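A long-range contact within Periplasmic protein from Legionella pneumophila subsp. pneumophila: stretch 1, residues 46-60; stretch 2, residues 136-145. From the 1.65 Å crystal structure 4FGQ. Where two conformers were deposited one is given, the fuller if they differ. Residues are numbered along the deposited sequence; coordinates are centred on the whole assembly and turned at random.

Stretch 1 46-60: QLEKVNSFFNQFNYE
Stretch 2 136-145: ILDSLESKIL

Stretch 1 enters as an α-helix, with phi/psi near -65/-45, easing to -69/-12 at N55, and i-to-i+4 bonds such as N51 N to L47 O (3.0 Å). It then turns through Q56 and F57 into a short strand at N58 and Y59. Stretch 2 leaves a strand at I136 and L137 and loops back, so that I136 N bonds to L145 O at 2.8 Å. CA atoms pair as E48–I144 (7.3 Å), N51–L137 (6.3 Å) and N55–S139 (5.6 Å).

L47, N51 and N55, one helical turn apart, point toward stretch 2. L47 (m,t) supplies the apolar end: its CD2 lies 4.3 Å from L137 CD2 (L137 is m,p), and its CB 4.0 Å from CD1 of I144 (m,t). Asparagine suits the next two turns, where its amide can reach backbone groups of stretch 2, directly or through water. N51 (chi1 t) sends ND2 to water 1 at 2.9 Å; this water also accepts from D138 N (2.8 Å). N55 (chi1 m) makes the direct hydrogen bond, ND2 to D138 O, 3.0 Å at 146°. Water 2 joins N55 O (2.9 Å) to S139 O (2.6 Å).

The flat ring of Y59 (chi1 t, chi2 -93°) offers a face to L140 (m,t), L140 CD2 standing 4.0 Å from the Y59 ring centroid; S139 OG lies at the edge, 3.3 Å from Y59 CE2. D138 OD1 accepts from L140 N at 3.0 Å.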

ATOM      1  N   GLN A  46       6.186  11.911  -5.283  1.00 10.37           N
ATOM      2  CA  GLN A  46       6.405  10.551  -4.820  1.00  9.81           C
ATOM      3  C   GLN A  46       5.073   9.880  -4.541  1.00 11.96           C
ATOM      4  O   GLN A  46       4.856   8.738  -4.957  1.00 11.14           O
ATOM      5  CB  GLN A  46       7.288  10.536  -3.566  1.00  9.11           C
ATOM      6  CG  GLN A  46       8.705  11.079  -3.819  1.00  9.46           C
ATOM      7  CD  GLN A  46       9.500  11.156  -2.527  1.00 12.67           C
ATOM      8  OE1 GLN A  46       8.950  11.488  -1.480  1.00 13.94           O
ATOM      9  NE2 GLN A  46      10.791  10.833  -2.593  1.00 15.26           N
ATOM     10  N   LEU A  47       4.183  10.583  -3.837  1.00  8.75           N
ATOM     11  CA  LEU A  47       2.850  10.035  -3.545  1.00 10.56           C
ATOM     12  C   LEU A  47       2.073   9.745  -4.826  1.00 10.69           C
ATOM     13  O   LEU A  47       1.493   8.652  -5.009  1.00 10.76           O
ATOM     14  CB  LEU A  47       2.056  11.010  -2.666  1.00 10.06           C
ATOM     15  CG  LEU A  47       2.586  11.244  -1.247  1.00 10.96           C
ATOM     16  CD1 LEU A  47       1.880  12.419  -0.572  1.00 10.90           C
ATOM     17  CD2 LEU A  47       2.383   9.984  -0.420  1.00 10.46           C
ATOM     18  N   GLU A  48       2.064  10.712  -5.726  1.00  8.79           N
ATOM     19  CA  GLU A  48       1.291  10.585  -6.960  1.00 11.05           C
ATOM     20  C   GLU A  48       1.766   9.441  -7.847  1.00 12.62           C
ATOM     21  O   GLU A  48       0.959   8.673  -8.375  1.00 11.22           O
ATOM     22  CB  GLU A  48       1.319  11.897  -7.735  1.00 12.22           C
ATOM     23  CG  GLU A  48       0.477  12.982  -7.111  1.00 14.00           C
ATOM     24  CD  GLU A  48       0.539  14.279  -7.884  1.00 24.51           C
ATOM     25  OE1 GLU A  48       1.377  14.388  -8.816  1.00 25.57           O
ATOM     26  OE2 GLU A  48      -0.245  15.196  -7.549  1.00 23.93           O
ATOM     27  N   LYS A  49       3.074   9.316  -7.997  1.00  9.80           N
ATOM     28  CA  LYS A  49       3.610   8.318  -8.914  1.00  9.41           C
ATOM     29  C   LYS A  49       3.597   6.899  -8.337  1.00 12.43           C
ATOM     30  O   LYS A  49       3.375   5.938  -9.071  1.00 10.25           O
ATOM     31  CB  LYS A  49       4.993   8.741  -9.433  1.00 12.99           C
ATOM     32  CG  LYS A  49       4.901   9.948 -10.350  1.00 12.82           C
ATOM     33  CD  LYS A  49       6.254  10.335 -10.938  1.00 17.20           C
ATOM     34  CE  LYS A  49       6.113  11.566 -11.834  1.00 20.50           C
ATOM     35  NZ  LYS A  49       7.413  12.025 -12.414  1.00 21.41           N
ATOM     36  N   VAL A  50       3.791   6.744  -7.028  1.00 10.80           N
ATOM     37  CA  VAL A  50       3.619   5.420  -6.436  1.00  9.60           C
ATOM     38  C   VAL A  50       2.149   5.023  -6.546  1.00 11.61           C
ATOM     39  O   VAL A  50       1.808   3.881  -6.906  1.00 10.57           O
ATOM     40  CB  VAL A  50       4.093   5.383  -4.970  1.00 10.43           C
ATOM     41  CG1 VAL A  50       3.742   4.025  -4.325  1.00 11.80           C
ATOM     42  CG2 VAL A  50       5.590   5.618  -4.923  1.00 12.15           C
ATOM     43  N   ASN A  51       1.268   5.978  -6.273  1.00 12.02           N
ATOM     44  CA  ASN A  51      -0.174   5.715  -6.367  1.00 11.01           C
ATOM     45  C   ASN A  51      -0.575   5.271  -7.779  1.00 12.25           C
ATOM     46  O   ASN A  51      -1.207   4.224  -7.955  1.00 11.42           O
ATOM     47  CB  ASN A  51      -0.965   6.958  -5.948  1.00 10.07           C
ATOM     48  CG  ASN A  51      -2.396   6.647  -5.565  1.00 12.65           C
ATOM     49  OD1 ASN A  51      -2.671   5.674  -4.846  1.00 14.11           O
ATOM     50  ND2 ASN A  51      -3.326   7.488  -6.037  1.00 11.26           N
ATOM     51  N   SER A  52      -0.191   6.055  -8.781  1.00  9.11           N
ATOM     52  CA  SER A  52      -0.585   5.776 -10.166  1.00 11.11           C
ATOM     53  C   SER A  52       0.085   4.524 -10.736  1.00 10.10           C
ATOM     54  O   SER A  52      -0.530   3.777 -11.520  1.00 12.71           O
ATOM     55  CB  SER A  52      -0.352   7.004 -11.059  1.00 12.65           C
ATOM     56  OG  SER A  52       1.032   7.316 -11.202  1.00 11.24           O
ATOM     57  N   PHE A  53       1.335   4.278 -10.338  1.00  8.95           N
ATOM     58  CA  PHE A  53       2.040   3.079 -10.796  1.00 11.52           C
ATOM     59  C   PHE A  53       1.277   1.842 -10.367  1.00  9.10           C
ATOM     60  O   PHE A  53       0.999   0.965 -11.181  1.00 12.78           O
ATOM     61  CB  PHE A  53       3.468   3.009 -10.230  1.00 10.06           C
ATOM     62  CG  PHE A  53       4.244   1.797 -10.704  1.00 13.78           C
ATOM     63  CD1 PHE A  53       4.875   1.799 -11.931  1.00 18.61           C
ATOM     64  CD2 PHE A  53       4.339   0.663  -9.909  1.00 12.54           C
ATOM     65  CE1 PHE A  53       5.588   0.680 -12.367  1.00 19.79           C
ATOM     66  CE2 PHE A  53       5.041  -0.454 -10.339  1.00 15.16           C
ATOM     67  CZ  PHE A  53       5.667  -0.447 -11.567  1.00 15.30           C
ATOM     68  N   PHE A  54       0.949   1.764  -9.085  1.00  7.65           N
ATOM     69  CA  PHE A  54       0.279   0.554  -8.610  1.00  9.12           C
ATOM     70  C   PHE A  54      -1.184   0.482  -8.989  1.00 11.06           C
ATOM     71  O   PHE A  54      -1.731  -0.611  -9.086  1.00 12.66           O
ATOM     72  CB  PHE A  54       0.524   0.352  -7.111  1.00 10.14           C
ATOM     73  CG  PHE A  54       1.922  -0.089  -6.832  1.00 10.59           C
ATOM     74  CD1 PHE A  54       2.369  -1.297  -7.333  1.00 13.33           C
ATOM     75  CD2 PHE A  54       2.822   0.737  -6.175  1.00 13.62           C
ATOM     76  CE1 PHE A  54       3.672  -1.718  -7.140  1.00 14.28           C
ATOM     77  CE2 PHE A  54       4.138   0.315  -5.971  1.00 14.70           C
ATOM     78  CZ  PHE A  54       4.557  -0.915  -6.456  1.00 16.03           C
ATOM     79  N   ASN A  55      -1.813   1.627  -9.256  1.00  9.76           N
ATOM     80  CA  ASN A  55      -3.242   1.589  -9.581  1.00 14.21           C
ATOM     81  C   ASN A  55      -3.564   0.942 -10.918  1.00 16.46           C
ATOM     82  O   ASN A  55      -4.726   0.627 -11.182  1.00 19.20           O
ATOM     83  CB  ASN A  55      -3.896   2.966  -9.468  1.00 12.23           C
ATOM     84  CG  ASN A  55      -4.287   3.290  -8.051  1.00 13.18           C
ATOM     85  OD1 ASN A  55      -4.334   2.396  -7.201  1.00 14.69           O
ATOM     86  ND2 ASN A  55      -4.559   4.564  -7.773  1.00 13.75           N
ATOM     87  N   GLN A  56      -2.530   0.720 -11.729  1.00 13.06           N
ATOM     88  CA  GLN A  56      -2.643   0.057 -13.035  1.00 12.88           C
ATOM     89  C   GLN A  56      -2.715  -1.470 -12.935  1.00 15.17           C
ATOM     90  O   GLN A  56      -2.961  -2.127 -13.935  1.00 15.49           O
ATOM     91  CB  GLN A  56      -1.407   0.376 -13.907  1.00 19.17           C
ATOM     92  CG  GLN A  56      -0.196  -0.530 -13.542  1.00 17.96           C
ATOM     93  CD  GLN A  56       0.983  -0.426 -14.465  1.00 28.60           C
ATOM     94  OE1 GLN A  56       0.900  -0.771 -15.648  1.00 33.53           O
ATOM     95  NE2 GLN A  56       2.113   0.017 -13.926  1.00 26.10           N
ATOM     96  N   PHE A  57      -2.445  -2.041 -11.761  1.00 11.00           N
ATOM     97  CA  PHE A  57      -2.392  -3.505 -11.616  1.00 11.86           C
ATOM     98  C   PHE A  57      -3.798  -4.126 -11.514  1.00 10.83           C
ATOM     99  O   PHE A  57      -4.796  -3.411 -11.427  1.00 14.93           O
ATOM    100  CB  PHE A  57      -1.561  -3.891 -10.371  1.00 14.69           C
ATOM    101  CG  PHE A  57      -0.060  -3.774 -10.550  1.00 17.02           C
ATOM    102  CD1 PHE A  57       0.545  -2.553 -10.759  1.00 13.84           C
ATOM    103  CD2 PHE A  57       0.745  -4.895 -10.432  1.00 22.15           C
ATOM    104  CE1 PHE A  57       1.928  -2.456 -10.919  1.00 16.97           C
ATOM    105  CE2 PHE A  57       2.121  -4.807 -10.576  1.00 28.26           C
ATOM    106  CZ  PHE A  57       2.712  -3.576 -10.817  1.00 24.98           C
ATOM    107  N   ASN A  58      -3.876  -5.457 -11.548  1.00 12.13           N
ATOM    108  CA  ASN A  58      -5.147  -6.175 -11.451  0.53 14.78           C
ATOM    109  C   ASN A  58      -5.773  -6.032 -10.068  1.00 15.00           C
ATOM    110  O   ASN A  58      -5.131  -6.339  -9.064  1.00 16.78           O
ATOM    111  CB  ASN A  58      -4.933  -7.663 -11.744  0.53 17.31           C
ATOM    112  CG  ASN A  58      -4.690  -7.940 -13.211  0.53 19.68           C
ATOM    113  OD1 ASN A  58      -5.314  -7.329 -14.072  0.53 25.30           O
ATOM    114  ND2 ASN A  58      -3.787  -8.872 -13.503  0.53 27.57           N
ATOM    115  N   TYR A  59      -7.026  -5.587 -10.013  1.00 14.65           N
ATOM    116  CA  TYR A  59      -7.741  -5.426  -8.752  1.00 14.30           C
ATOM    117  C   TYR A  59      -8.615  -6.653  -8.486  1.00 15.93           C
ATOM    118  O   TYR A  59      -9.526  -6.951  -9.259  1.00 18.37           O
ATOM    119  CB  TYR A  59      -8.606  -4.173  -8.829  1.00 14.74           C
ATOM    120  CG  TYR A  59      -9.300  -3.782  -7.547  1.00 12.55           C
ATOM    121  CD1 TYR A  59     -10.600  -4.212  -7.282  1.00 13.53           C
ATOM    122  CD2 TYR A  59      -8.673  -2.964  -6.623  1.00 12.60           C
ATOM    123  CE1 TYR A  59     -11.245  -3.830  -6.106  1.00 15.57           C
ATOM    124  CE2 TYR A  59      -9.303  -2.578  -5.466  1.00 17.08           C
ATOM    125  CZ  TYR A  59     -10.587  -3.021  -5.212  1.00 16.42           C
ATOM    126  OH  TYR A  59     -11.197  -2.622  -4.052  1.00 17.93           O
ATOM    127  N   GLU A  60      -8.329  -7.357  -7.391  1.00 15.04           N
ATOM    128  CA  GLU A  60      -9.018  -8.603  -7.069  1.00 18.28           C
ATOM    129  C   GLU A  60     -10.073  -8.371  -5.995  1.00 14.61           C
ATOM    130  O   GLU A  60      -9.907  -7.520  -5.118  1.00 17.44           O
ATOM    131  CB  GLU A  60      -7.998  -9.640  -6.580  1.00 19.91           C
ATOM    132  CG  GLU A  60      -6.968 -10.011  -7.635  1.00 21.10           C
ATOM    133  CD  GLU A  60      -5.849 -10.914  -7.117  1.00 31.29           C
ATOM    134  OE1 GLU A  60      -5.794 -11.186  -5.894  1.00 27.19           O
ATOM    135  OE2 GLU A  60      -5.019 -11.351  -7.945  1.00 35.68           O
ATOM    136  N   ILE A 136      -5.704  10.640   0.966  1.00 11.40           N
ATOM    137  CA  ILE A 136      -6.082   9.251   0.766  1.00  9.98           C
ATOM    138  C   ILE A 136      -5.602   8.704  -0.579  1.00  8.08           C
ATOM    139  O   ILE A 136      -6.001   9.190  -1.646  1.00 12.14           O
ATOM    140  CB  ILE A 136      -7.620   9.078   0.862  1.00  9.42           C
ATOM    141  CG1 ILE A 136      -8.159   9.625   2.192  1.00 14.25           C
ATOM    142  CG2 ILE A 136      -7.983   7.620   0.685  1.00 11.55           C
ATOM    143  CD1 ILE A 136      -7.623   8.914   3.417  1.00 18.56           C
ATOM    144  N   LEU A 137      -4.745   7.688  -0.523  1.00  7.88           N
ATOM    145  CA  LEU A 137      -4.260   6.993  -1.717  1.00  9.48           C
ATOM    146  C   LEU A 137      -5.090   5.713  -1.862  1.00  9.26           C
ATOM    147  O   LEU A 137      -4.947   4.766  -1.061  1.00 11.04           O
ATOM    148  CB  LEU A 137      -2.778   6.642  -1.573  1.00  9.87           C
ATOM    149  CG  LEU A 137      -1.790   7.770  -1.894  1.00 10.42           C
ATOM    150  CD1 LEU A 137      -1.802   8.859  -0.806  1.00 13.05           C
ATOM    151  CD2 LEU A 137      -0.382   7.197  -2.076  1.00 13.69           C
ATOM    152  N   ASP A 138      -5.957   5.699  -2.875  1.00  9.67           N
ATOM    153  CA  ASP A 138      -6.980   4.672  -3.041  1.00  9.76           C
ATOM    154  C   ASP A 138      -6.705   3.900  -4.314  1.00 13.96           C
ATOM    155  O   ASP A 138      -5.995   4.388  -5.197  1.00 12.53           O
ATOM    156  CB  ASP A 138      -8.342   5.373  -3.138  1.00 10.81           C
ATOM    157  CG  ASP A 138      -9.512   4.467  -2.820  1.00 13.32           C
ATOM    158  OD1 ASP A 138      -9.369   3.236  -2.905  1.00 13.45           O
ATOM    159  OD2 ASP A 138     -10.590   5.015  -2.507  1.00 17.94           O
ATOM    160  N   SER A 139      -7.258   2.692  -4.386  1.00 10.69           N
ATOM    161  CA  SER A 139      -7.210   1.853  -5.574  1.00 13.61           C
ATOM    162  C   SER A 139      -8.485   1.971  -6.426  1.00 11.93           C
ATOM    163  O   SER A 139      -8.532   1.472  -7.550  1.00 16.43           O
ATOM    164  CB  SER A 139      -7.007   0.387  -5.163  1.00 13.26           C
ATOM    165  OG  SER A 139      -7.847   0.052  -4.067  1.00 13.19           O
ATOM    166  N   LEU A 140      -9.511   2.619  -5.884  1.00 10.98           N
ATOM    167  CA  LEU A 140     -10.770   2.836  -6.611  1.00 11.93           C
ATOM    168  C   LEU A 140     -11.062   4.320  -6.853  1.00 14.04           C
ATOM    169  O   LEU A 140     -12.213   4.725  -7.046  1.00 17.61           O
ATOM    170  CB  LEU A 140     -11.954   2.193  -5.860  1.00 11.45           C
ATOM    171  CG  LEU A 140     -11.914   0.676  -5.701  1.00 15.98           C
ATOM    172  CD1 LEU A 140     -13.136   0.214  -4.911  1.00 19.88           C
ATOM    173  CD2 LEU A 140     -11.883  -0.008  -7.063  1.00 14.86           C
ATOM    174  N   GLU A 141     -10.006   5.128  -6.844  1.00 11.84           N
ATOM    175  CA  GLU A 141     -10.107   6.544  -7.137  1.00 13.42           C
ATOM    176  C   GLU A 141      -8.696   6.932  -7.536  1.00 15.69           C
ATOM    177  O   GLU A 141      -7.750   6.613  -6.818  1.00 17.41           O
ATOM    178  CB  GLU A 141     -10.534   7.305  -5.876  1.00 15.83           C
ATOM    179  CG  GLU A 141     -10.385   8.814  -5.968  1.00 22.43           C
ATOM    180  CD  GLU A 141     -11.147   9.399  -7.139  1.00 24.65           C
ATOM    181  OE1 GLU A 141     -12.401   9.323  -7.140  1.00 21.02           O
ATOM    182  OE2 GLU A 141     -10.491   9.935  -8.062  1.00 21.09           O
ATOM    183  N   SER A 142      -8.534   7.571  -8.689  1.00 11.76           N
ATOM    184  CA  SER A 142      -7.193   7.946  -9.136  1.00 11.50           C
ATOM    185  C   SER A 142      -6.652   9.175  -8.434  1.00 12.78           C
ATOM    186  O   SER A 142      -5.446   9.333  -8.324  1.00 17.15           O
ATOM    187  CB  SER A 142      -7.154   8.182 -10.641  1.00 16.51           C
ATOM    188  OG  SER A 142      -7.097   6.952 -11.349  1.00 19.74           O
ATOM    189  N   LYS A 143      -7.540  10.059  -8.000  1.00 11.93           N
ATOM    190  CA  LYS A 143      -7.102  11.273  -7.322  1.00 12.61           C
ATOM    191  C   LYS A 143      -6.701  10.987  -5.883  1.00 15.00           C
ATOM    192  O   LYS A 143      -7.311  10.159  -5.202  1.00 14.22           O
ATOM    193  CB  LYS A 143      -8.211  12.320  -7.320  1.00 16.07           C
ATOM    194  CG  LYS A 143      -8.594  12.855  -8.696  1.00 23.05           C
ATOM    195  CD  LYS A 143      -9.701  13.884  -8.537  1.00 30.09           C
ATOM    196  CE  LYS A 143     -10.307  14.283  -9.867  1.00 42.75           C
ATOM    197  NZ  LYS A 143     -11.576  15.038  -9.655  1.00 47.94           N
ATOM    198  N   ILE A 144      -5.666  11.684  -5.432  1.00 13.12           N
ATOM    199  CA  ILE A 144      -5.337  11.720  -4.014  1.00 12.13           C
ATOM    200  C   ILE A 144      -6.116  12.892  -3.407  1.00 12.60           C
ATOM    201  O   ILE A 144      -5.907  14.064  -3.767  1.00 15.91           O
ATOM    202  CB  ILE A 144      -3.819  11.884  -3.806  1.00 13.13           C
ATOM    203  CG1 ILE A 144      -3.089  10.645  -4.348  1.00 15.31           C
ATOM    204  CG2 ILE A 144      -3.495  12.110  -2.323  1.00 12.19           C
ATOM    205  CD1 ILE A 144      -1.557  10.774  -4.330  1.00 19.22           C
ATOM    206  N   LEU A 145      -7.018  12.571  -2.482  1.00 13.29           N
ATOM    207  CA  LEU A 145      -7.974  13.529  -1.946  1.00 11.54           C
ATOM    208  C   LEU A 145      -7.867  13.561  -0.425  1.00 11.51           C
ATOM    209  O   LEU A 145      -7.551  12.545   0.197  1.00 12.93           O
ATOM    210  CB  LEU A 145      -9.407  13.121  -2.340  1.00 13.86           C
ATOM    211  CG  LEU A 145      -9.719  13.226  -3.838  1.00 15.76           C
ATOM    212  CD1 LEU A 145     -11.034  12.529  -4.186  1.00 17.11           C
ATOM    213  CD2 LEU A 145      -9.755  14.683  -4.278  1.00 21.28           C
TER
HETATM  214  O   HOH W   1      -6.042   7.609  -4.963  1.00 11.73           O
HETATM  215  O   HOH W   2      -7.060   1.436  -9.697  1.00 15.04           O
HETATM  216  O   HOH W   3      -3.672   6.759  -9.380  1.00 20.38           O